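Local atomic coordinates of sulfate adenylyltransferase, adenylylsulfate kinase (Thiobacillus denitrificans, PDB entry 3CR8), a protein that phosphorylates adenosine 5'-phosphosulfate with ATP to give 3'-phosphoadenylyl sulfate, acting as a two-domain, hexameric APS kinase that lacks ATP sulfurylase activity. Residues A[55-69]-A[74-86]. Sequence-based numbering, arbitrary orientation.
Sequences PLTGFMTRAQCARVE and LDDGSFWPSPITL
Leu56 and Met60 share one face of the Trp80 indole. Leu56 CG sits over the six-membered ring, 3.9 Å from its centroid, while Met60 CE lies above the five-membered ring at 3.6 Å from Trp80 CD1; both are CH-pi contacts. The methionine chain is extended beyond CG (chi2 171°, chi3 -175°), which carries its methyl across from the strand end to the indole and leaves SD oblique to the ring in a Met-aromatic contact. Leu74 closes this cluster, with CD1 against Met60 CE and CD2 touching both Pro55 CG and Leu56 CD2. On the other branch of Leu56, CD1 packs on Ile84 CG1.

Farther along, Leu86 CB stands almost exactly over the centre of the Phe59 ring, 3.4 Å from the centroid. Between these two apolar groups the backbones are tied by a hydrogen bond from Met60 N to Ile84 O (3.0 Å), and the Ile84 N-H in turn makes a weak bond to Met60 SD.

The two segments belong to the PUA-like domain, where residues 74-85 return as an irregular loop along helix 62-71, and strands 58-59 and 86-88 both pair antiparallel with strand 126-135. Val68 anchors the helix to that loop: its CG1, anti to the backbone N (chi1 155°), meets Pro83 CD at 3.4 Å, and CG2 approaches Trp80 CD1. Cys65 SG touches Pro83 CB one turn earlier.

The rotation of Trp80 is helped by NE1, which donates a bent bond to Ser82 O (2.6 Å), the oxygen lying close to the ring plane, and Pro81 CD lies over the opposite face, toward its rim. Farther out, Leu48 and Leu45 of helix 39-50 pack on Leu56 and Phe59, respectively, and Leu248 of helix 244-256 touches Trp80.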
ATOM      1  N   PRO A  55      36.371 -22.443  37.020  1.00 58.23           N
ATOM      2  CA  PRO A  55      37.804 -22.363  37.293  1.00 58.00           C
ATOM      3  C   PRO A  55      38.730 -23.220  36.400  1.00 52.76           C
ATOM      4  O   PRO A  55      39.956 -23.065  36.502  1.00 44.83           O
ATOM      5  CB  PRO A  55      37.857 -22.832  38.744  1.00 45.46           C
ATOM      6  CG  PRO A  55      36.842 -23.896  38.813  1.00 37.96           C
ATOM      7  CD  PRO A  55      35.746 -23.508  37.828  1.00 55.96           C
ATOM      8  N   LEU A  56      38.160 -24.089  35.559  1.00 42.88           N
ATOM      9  CA  LEU A  56      38.966 -24.981  34.728  1.00 45.98           C
ATOM     10  C   LEU A  56      40.079 -24.254  33.954  1.00 51.43           C
ATOM     11  O   LEU A  56      39.931 -23.104  33.507  1.00 47.22           O
ATOM     12  CB  LEU A  56      38.112 -25.800  33.763  1.00 35.41           C
ATOM     13  CG  LEU A  56      37.063 -26.760  34.308  1.00 46.86           C
ATOM     14  CD1 LEU A  56      37.012 -27.977  33.385  1.00 49.65           C
ATOM     15  CD2 LEU A  56      37.330 -27.182  35.737  1.00 44.50           C
ATOM     16  N   THR A  57      41.194 -24.952  33.794  1.00 59.27           N
ATOM     17  CA  THR A  57      42.400 -24.329  33.287  1.00 54.22           C
ATOM     18  C   THR A  57      43.207 -25.323  32.454  1.00 51.63           C
ATOM     19  O   THR A  57      44.343 -25.035  32.088  1.00 49.78           O
ATOM     20  CB  THR A  57      43.221 -23.712  34.449  1.00 38.81           C
ATOM     21  OG1 THR A  57      44.122 -22.742  33.922  1.00 72.74           O
ATOM     22  CG2 THR A  57      43.991 -24.772  35.223  1.00 40.54           C
ATOM     23  N   GLY A  58      42.586 -26.479  32.175  1.00 40.19           N
ATOM     24  CA  GLY A  58      43.108 -27.492  31.279  1.00 37.75           C
ATOM     25  C   GLY A  58      42.068 -28.584  31.105  1.00 38.27           C
ATOM     26  O   GLY A  58      41.116 -28.630  31.865  1.00 30.46           O
ATOM     27  N   PHE A  59      42.259 -29.456  30.120  1.00 37.65           N
ATOM     28  CA  PHE A  59      41.346 -30.559  29.886  1.00 43.82           C
ATOM     29  C   PHE A  59      41.506 -31.630  30.953  1.00 67.07           C
ATOM     30  O   PHE A  59      42.630 -31.983  31.335  1.00 63.00           O
ATOM     31  CB  PHE A  59      41.545 -31.161  28.496  1.00 46.35           C
ATOM     32  CG  PHE A  59      41.232 -30.210  27.397  1.00 51.20           C
ATOM     33  CD1 PHE A  59      42.239 -29.596  26.689  1.00 50.45           C
ATOM     34  CD2 PHE A  59      39.926 -29.891  27.097  1.00 56.29           C
ATOM     35  CE1 PHE A  59      41.943 -28.701  25.684  1.00 60.02           C
ATOM     36  CE2 PHE A  59      39.627 -28.995  26.092  1.00 56.47           C
ATOM     37  CZ  PHE A  59      40.628 -28.398  25.392  1.00 59.48           C
ATOM     38  N   MET A  60      40.369 -32.139  31.430  1.00 73.95           N
ATOM     39  CA  MET A  60      40.332 -33.139  32.493  1.00 63.50           C
ATOM     40  C   MET A  60      40.990 -34.447  32.135  1.00 62.41           C
ATOM     41  O   MET A  60      41.163 -34.799  30.967  1.00 60.20           O
ATOM     42  CB  MET A  60      38.910 -33.428  32.917  1.00 56.29           C
ATOM     43  CG  MET A  60      38.319 -32.369  33.778  1.00 57.57           C
ATOM     44  SD  MET A  60      36.544 -32.651  34.044  1.00 56.00           S
ATOM     45  CE  MET A  60      36.156 -31.152  34.951  1.00 42.81           C
ATOM     46  N   THR A  61      41.303 -35.174  33.189  1.00 61.48           N
ATOM     47  CA  THR A  61      42.138 -36.345  33.113  1.00 62.65           C
ATOM     48  C   THR A  61      41.251 -37.508  33.410  1.00 54.50           C
ATOM     49  O   THR A  61      40.303 -37.347  34.142  1.00 65.35           O
ATOM     50  CB  THR A  61      43.205 -36.274  34.188  1.00 63.53           C
ATOM     51  OG1 THR A  61      44.493 -36.514  33.602  1.00 70.06           O
ATOM     52  CG2 THR A  61      42.909 -37.267  35.299  1.00 45.95           C
ATOM     53  N   ARG A  62      41.560 -38.678  32.866  1.00 63.60           N
ATOM     54  CA  ARG A  62      40.631 -39.808  32.901  1.00 63.01           C
ATOM     55  C   ARG A  62      40.034 -40.029  34.293  1.00 55.18           C
ATOM     56  O   ARG A  62      38.876 -40.403  34.448  1.00 60.97           O
ATOM     57  CB  ARG A  62      41.273 -41.097  32.373  1.00 50.61           C
ATOM     58  CG  ARG A  62      40.338 -41.888  31.469  1.00 74.06           C
ATOM     59  CD  ARG A  62      40.450 -43.377  31.704  1.00 90.55           C
ATOM     60  NE  ARG A  62      39.789 -43.781  32.946  1.00102.59           N
ATOM     61  CZ  ARG A  62      38.511 -44.144  33.036  1.00109.47           C
ATOM     62  NH1 ARG A  62      37.736 -44.159  31.956  1.00112.79           N
ATOM     63  NH2 ARG A  62      38.005 -44.491  34.213  1.00103.52           N
ATOM     64  N   ALA A  63      40.831 -39.767  35.308  1.00 57.71           N
ATOM     65  CA  ALA A  63      40.400 -39.891  36.694  1.00 60.33           C
ATOM     66  C   ALA A  63      39.405 -38.799  37.051  1.00 70.00           C
ATOM     67  O   ALA A  63      38.334 -39.079  37.595  1.00 72.83           O
ATOM     68  CB  ALA A  63      41.608 -39.807  37.615  1.00 57.02           C
ATOM     69  N   GLN A  64      39.778 -37.553  36.756  1.00 67.89           N
ATOM     70  CA  GLN A  64      38.905 -36.390  36.940  1.00 61.34           C
ATOM     71  C   GLN A  64      37.609 -36.531  36.151  1.00 66.78           C
ATOM     72  O   GLN A  64      36.544 -36.202  36.649  1.00 63.92           O
ATOM     73  CB  GLN A  64      39.631 -35.116  36.505  1.00 61.90           C
ATOM     74  CG  GLN A  64      41.146 -35.187  36.704  1.00 67.65           C
ATOM     75  CD  GLN A  64      41.821 -33.845  36.660  1.00 63.07           C
ATOM     76  OE1 GLN A  64      42.441 -33.471  35.661  1.00 59.33           O
ATOM     77  NE2 GLN A  64      41.706 -33.110  37.745  1.00 56.69           N
ATOM     78  N   CYS A  65      37.709 -37.024  34.920  1.00 57.45           N
ATOM     79  CA  CYS A  65      36.536 -37.306  34.119  1.00 59.43           C
ATOM     80  C   CYS A  65      35.647 -38.318  34.792  1.00 70.06           C
ATOM     81  O   CYS A  65      34.443 -38.109  34.900  1.00 80.84           O
ATOM     82  CB  CYS A  65      36.923 -37.829  32.756  1.00 57.41           C
ATOM     83  SG  CYS A  65      37.584 -36.541  31.763  1.00 82.73           S
ATOM     84  N   ALA A  66      36.242 -39.429  35.217  1.00 74.65           N
ATOM     85  CA  ALA A  66      35.499 -40.463  35.928  1.00 77.57           C
ATOM     86  C   ALA A  66      34.905 -39.919  37.224  1.00 77.14           C
ATOM     87  O   ALA A  66      33.786 -40.273  37.592  1.00 86.88           O
ATOM     88  CB  ALA A  66      36.378 -41.664  36.213  1.00 71.40           C
ATOM     89  N   ARG A  67      35.638 -39.051  37.910  1.00 58.26           N
ATOM     90  CA  ARG A  67      35.170 -38.509  39.185  1.00 65.80           C
ATOM     91  C   ARG A  67      34.033 -37.498  39.036  1.00 76.97           C
ATOM     92  O   ARG A  67      33.245 -37.295  39.958  1.00 79.74           O
ATOM     93  CB  ARG A  67      36.311 -37.849  39.953  1.00 75.59           C
ATOM     94  CG  ARG A  67      35.825 -36.923  41.058  1.00 60.48           C
ATOM     95  CD  ARG A  67      36.886 -36.674  42.120  1.00 65.22           C
ATOM     96  NE  ARG A  67      36.277 -36.423  43.424  1.00 78.74           N
ATOM     97  CZ  ARG A  67      35.677 -37.364  44.148  1.00 94.72           C
ATOM     98  NH1 ARG A  67      35.613 -38.611  43.686  1.00 95.67           N
ATOM     99  NH2 ARG A  67      35.138 -37.065  45.327  1.00 67.05           N
ATOM    100  N   VAL A  68      33.969 -36.841  37.887  1.00 72.93           N
ATOM    101  CA  VAL A  68      32.830 -35.989  37.571  1.00 72.72           C
ATOM    102  C   VAL A  68      31.555 -36.847  37.379  1.00 78.65           C
ATOM    103  O   VAL A  68      30.524 -36.571  38.003  1.00 74.98           O
ATOM    104  CB  VAL A  68      33.126 -35.090  36.337  1.00 66.28           C
ATOM    105  CG1 VAL A  68      31.845 -34.662  35.624  1.00 71.67           C
ATOM    106  CG2 VAL A  68      33.914 -33.902  36.759  1.00 46.16           C
ATOM    107  N   GLU A  69      31.639 -37.898  36.554  1.00 70.38           N
ATOM    108  CA  GLU A  69      30.484 -38.747  36.251  1.00 82.85           C
ATOM    109  C   GLU A  69      29.885 -39.407  37.494  1.00 82.18           C
ATOM    110  O   GLU A  69      28.832 -40.048  37.440  1.00 85.36           O
ATOM    111  CB  GLU A  69      30.861 -39.800  35.213  1.00 70.66           C
ATOM    112  CG  GLU A  69      31.744 -39.251  34.107  1.00 86.18           C
ATOM    113  CD  GLU A  69      31.364 -39.772  32.726  1.00102.20           C
ATOM    114  OE1 GLU A  69      30.164 -39.714  32.381  1.00 95.38           O
ATOM    115  OE2 GLU A  69      32.269 -40.219  31.983  1.00 96.58           O
ATOM    116  N   LEU A  74      35.356 -31.455  41.299  1.00 49.24           N
ATOM    117  CA  LEU A  74      36.742 -31.332  40.878  1.00 80.99           C
ATOM    118  C   LEU A  74      37.619 -31.962  41.950  1.00 82.93           C
ATOM    119  O   LEU A  74      37.115 -32.646  42.845  1.00 81.06           O
ATOM    120  CB  LEU A  74      37.115 -29.860  40.696  1.00 73.80           C
ATOM    121  CG  LEU A  74      36.863 -29.238  39.317  1.00 56.53           C
ATOM    122  CD1 LEU A  74      35.776 -29.962  38.501  1.00 50.64           C
ATOM    123  CD2 LEU A  74      36.547 -27.766  39.475  1.00 44.09           C
ATOM    124  N   ASP A  75      38.929 -31.734  41.864  1.00 84.73           N
ATOM    125  CA  ASP A  75      39.851 -32.193  42.906  1.00 79.20           C
ATOM    126  C   ASP A  75      39.618 -31.430  44.213  1.00 75.92           C
ATOM    127  O   ASP A  75      39.916 -31.933  45.295  1.00 62.91           O
ATOM    128  CB  ASP A  75      41.306 -32.035  42.454  1.00 62.58           C
ATOM    129  CG  ASP A  75      41.695 -33.034  41.400  1.00 70.49           C
ATOM    130  OD1 ASP A  75      42.598 -32.713  40.603  1.00 59.11           O
ATOM    131  OD2 ASP A  75      41.088 -34.132  41.368  1.00 73.28           O
ATOM    132  N   ASP A  76      39.088 -30.213  44.099  1.00 81.24           N
ATOM    133  CA  ASP A  76      38.757 -29.395  45.266  1.00 69.19           C
ATOM    134  C   ASP A  76      37.557 -29.977  45.969  1.00 77.83           C
ATOM    135  O   ASP A  76      37.347 -29.721  47.146  1.00 66.00           O
ATOM    136  CB  ASP A  76      38.355 -27.971  44.881  1.00 63.56           C
ATOM    137  CG  ASP A  76      39.236 -27.368  43.846  1.00 90.34           C
ATOM    138  OD1 ASP A  76      39.945 -28.105  43.115  1.00 96.40           O
ATOM    139  OD2 ASP A  76      39.195 -26.129  43.757  1.00104.57           O
ATOM    140  N   GLY A  77      36.741 -30.726  45.230  1.00 80.06           N
ATOM    141  CA  GLY A  77      35.452 -31.172  45.733  1.00 72.98           C
ATOM    142  C   GLY A  77      34.375 -30.159  45.376  1.00 76.56           C
ATOM    143  O   GLY A  77      33.191 -30.377  45.633  1.00 83.20           O
ATOM    144  N   SER A  78      34.795 -29.043  44.784  1.00 74.66           N
ATOM    145  CA  SER A  78      33.878 -28.054  44.228  1.00 55.21           C
ATOM    146  C   SER A  78      32.957 -28.713  43.220  1.00 63.77           C
ATOM    147  O   SER A  78      33.270 -29.768  42.625  1.00 58.49           O
ATOM    148  CB  SER A  78      34.656 -26.926  43.547  1.00 64.16           C
ATOM    149  OG  SER A  78      35.770 -27.430  42.814  1.00 80.33           O
ATOM    150  N   PHE A  79      31.809 -28.097  43.006  1.00 54.18           N
ATOM    151  CA  PHE A  79      30.840 -28.751  42.152  1.00 59.98           C
ATOM    152  C   PHE A  79      31.170 -28.618  40.652  1.00 57.78           C
ATOM    153  O   PHE A  79      31.472 -27.529  40.189  1.00 50.82           O
ATOM    154  CB  PHE A  79      29.413 -28.251  42.451  1.00 51.48           C
ATOM    155  CG  PHE A  79      28.436 -28.657  41.405  1.00 60.00           C
ATOM    156  CD1 PHE A  79      27.930 -29.945  41.362  1.00 47.65           C
ATOM    157  CD2 PHE A  79      28.107 -27.779  40.403  1.00 58.92           C
ATOM    158  CE1 PHE A  79      27.085 -30.313  40.377  1.00 54.95           C
ATOM    159  CE2 PHE A  79      27.270 -28.160  39.407  1.00 60.76           C
ATOM    160  CZ  PHE A  79      26.754 -29.424  39.395  1.00 59.79           C
ATOM    161  N   TRP A  80      31.092 -29.705  39.889  1.00 46.18           N
ATOM    162  CA  TRP A  80      31.227 -29.575  38.448  1.00 54.63           C
ATOM    163  C   TRP A  80      30.489 -30.651  37.685  1.00 52.82           C
ATOM    164  O   TRP A  80      30.855 -31.817  37.760  1.00 48.38           O
ATOM    165  CB  TRP A  80      32.707 -29.538  38.022  1.00 54.91           C
ATOM    166  CG  TRP A  80      32.846 -29.253  36.559  1.00 55.34           C
ATOM    167  CD1 TRP A  80      32.749 -30.154  35.539  1.00 41.16           C
ATOM    168  CD2 TRP A  80      33.043 -27.968  35.948  1.00 51.54           C
ATOM    169  NE1 TRP A  80      32.902 -29.518  34.339  1.00 43.40           N
ATOM    170  CE2 TRP A  80      33.071 -28.176  34.555  1.00 53.43           C
ATOM    171  CE3 TRP A  80      33.194 -26.665  36.446  1.00 37.50           C
ATOM    172  CZ2 TRP A  80      33.243 -27.137  33.650  1.00 38.96           C
ATOM    173  CZ3 TRP A  80      33.372 -25.639  35.551  1.00 42.13           C
ATOM    174  CH2 TRP A  80      33.398 -25.881  34.161  1.00 46.62           C
ATOM    175  N   PRO A  81      29.476 -30.240  36.906  1.00 63.79           N
ATOM    176  CA  PRO A  81      28.498 -31.167  36.307  1.00 66.96           C
ATOM    177  C   PRO A  81      29.078 -32.173  35.309  1.00 63.68           C
ATOM    178  O   PRO A  81      28.689 -33.348  35.345  1.00 64.04           O
ATOM    179  CB  PRO A  81      27.520 -30.217  35.590  1.00 58.40           C
ATOM    180  CG  PRO A  81      28.351 -28.957  35.354  1.00 64.80           C
ATOM    181  CD  PRO A  81      29.148 -28.831  36.610  1.00 53.51           C
ATOM    182  N   SER A  82      29.982 -31.732  34.438  1.00 57.84           N
ATOM    183  CA  SER A  82      30.273 -32.517  33.239  1.00 61.40           C
ATOM    184  C   SER A  82      31.747 -32.509  32.762  1.00 59.39           C
ATOM    185  O   SER A  82      32.412 -31.478  32.783  1.00 65.53           O
ATOM    186  CB  SER A  82      29.312 -32.075  32.120  1.00 50.66           C
ATOM    187  OG  SER A  82      29.361 -32.948  31.009  1.00 57.11           O
ATOM    188  N   PRO A  83      32.259 -33.663  32.320  1.00 47.09           N
ATOM    189  CA  PRO A  83      33.635 -33.799  31.822  1.00 60.20           C
ATOM    190  C   PRO A  83      34.015 -32.860  30.671  1.00 53.37           C
ATOM    191  O   PRO A  83      33.440 -32.972  29.565  1.00 59.47           O
ATOM    192  CB  PRO A  83      33.679 -35.246  31.316  1.00 52.95           C
ATOM    193  CG  PRO A  83      32.653 -35.920  32.052  1.00 55.36           C
ATOM    194  CD  PRO A  83      31.532 -34.927  32.225  1.00 52.06           C
ATOM    195  N   ILE A  84      34.983 -31.973  30.920  1.00 49.74           N
ATOM    196  CA  ILE A  84      35.586 -31.193  29.830  1.00 50.57           C
ATOM    197  C   ILE A  84      36.809 -31.916  29.305  1.00 51.52           C
ATOM    198  O   ILE A  84      37.770 -32.128  30.026  1.00 50.47           O
ATOM    199  CB  ILE A  84      35.993 -29.783  30.238  1.00 46.99           C
ATOM    200  CG1 ILE A  84      34.861 -29.079  30.992  1.00 44.40           C
ATOM    201  CG2 ILE A  84      36.380 -29.009  28.988  1.00 51.01           C
ATOM    202  CD1 ILE A  84      33.572 -28.965  30.188  1.00 42.68           C
ATOM    203  N   THR A  85      36.765 -32.311  28.043  1.00 58.90           N
ATOM    204  CA  THR A  85      37.826 -33.134  27.511  1.00 52.03           C
ATOM    205  C   THR A  85      38.060 -32.857  26.022  1.00 67.14           C
ATOM    206  O   THR A  85      37.118 -32.481  25.292  1.00 65.45           O
ATOM    207  CB  THR A  85      37.539 -34.628  27.786  1.00 54.73           C
ATOM    208  OG1 THR A  85      38.730 -35.395  27.590  1.00 75.56           O
ATOM    209  CG2 THR A  85      36.452 -35.135  26.887  1.00 42.46           C
ATOM    210  N   LEU A  86      39.320 -33.040  25.599  1.00 63.78           N
ATOM    211  CA  LEU A  86      39.775 -32.789  24.229  1.00 55.13           C
ATOM    212  C   LEU A  86      39.956 -34.120  23.484  1.00 52.11           C
ATOM    213  O   LEU A  86      40.598 -35.015  23.993  1.00 59.66           O
ATOM    214  CB  LEU A  86      41.070 -31.999  24.291  1.00 46.95           C
ATOM    215  CG  LEU A  86      41.607 -31.216  23.106  1.00 56.39           C
ATOM    216  CD1 LEU A  86      42.417 -32.150  22.222  1.00 60.87           C
ATOM    217  CD2 LEU A  86      40.489 -30.511  22.342  1.00 42.85           C
TER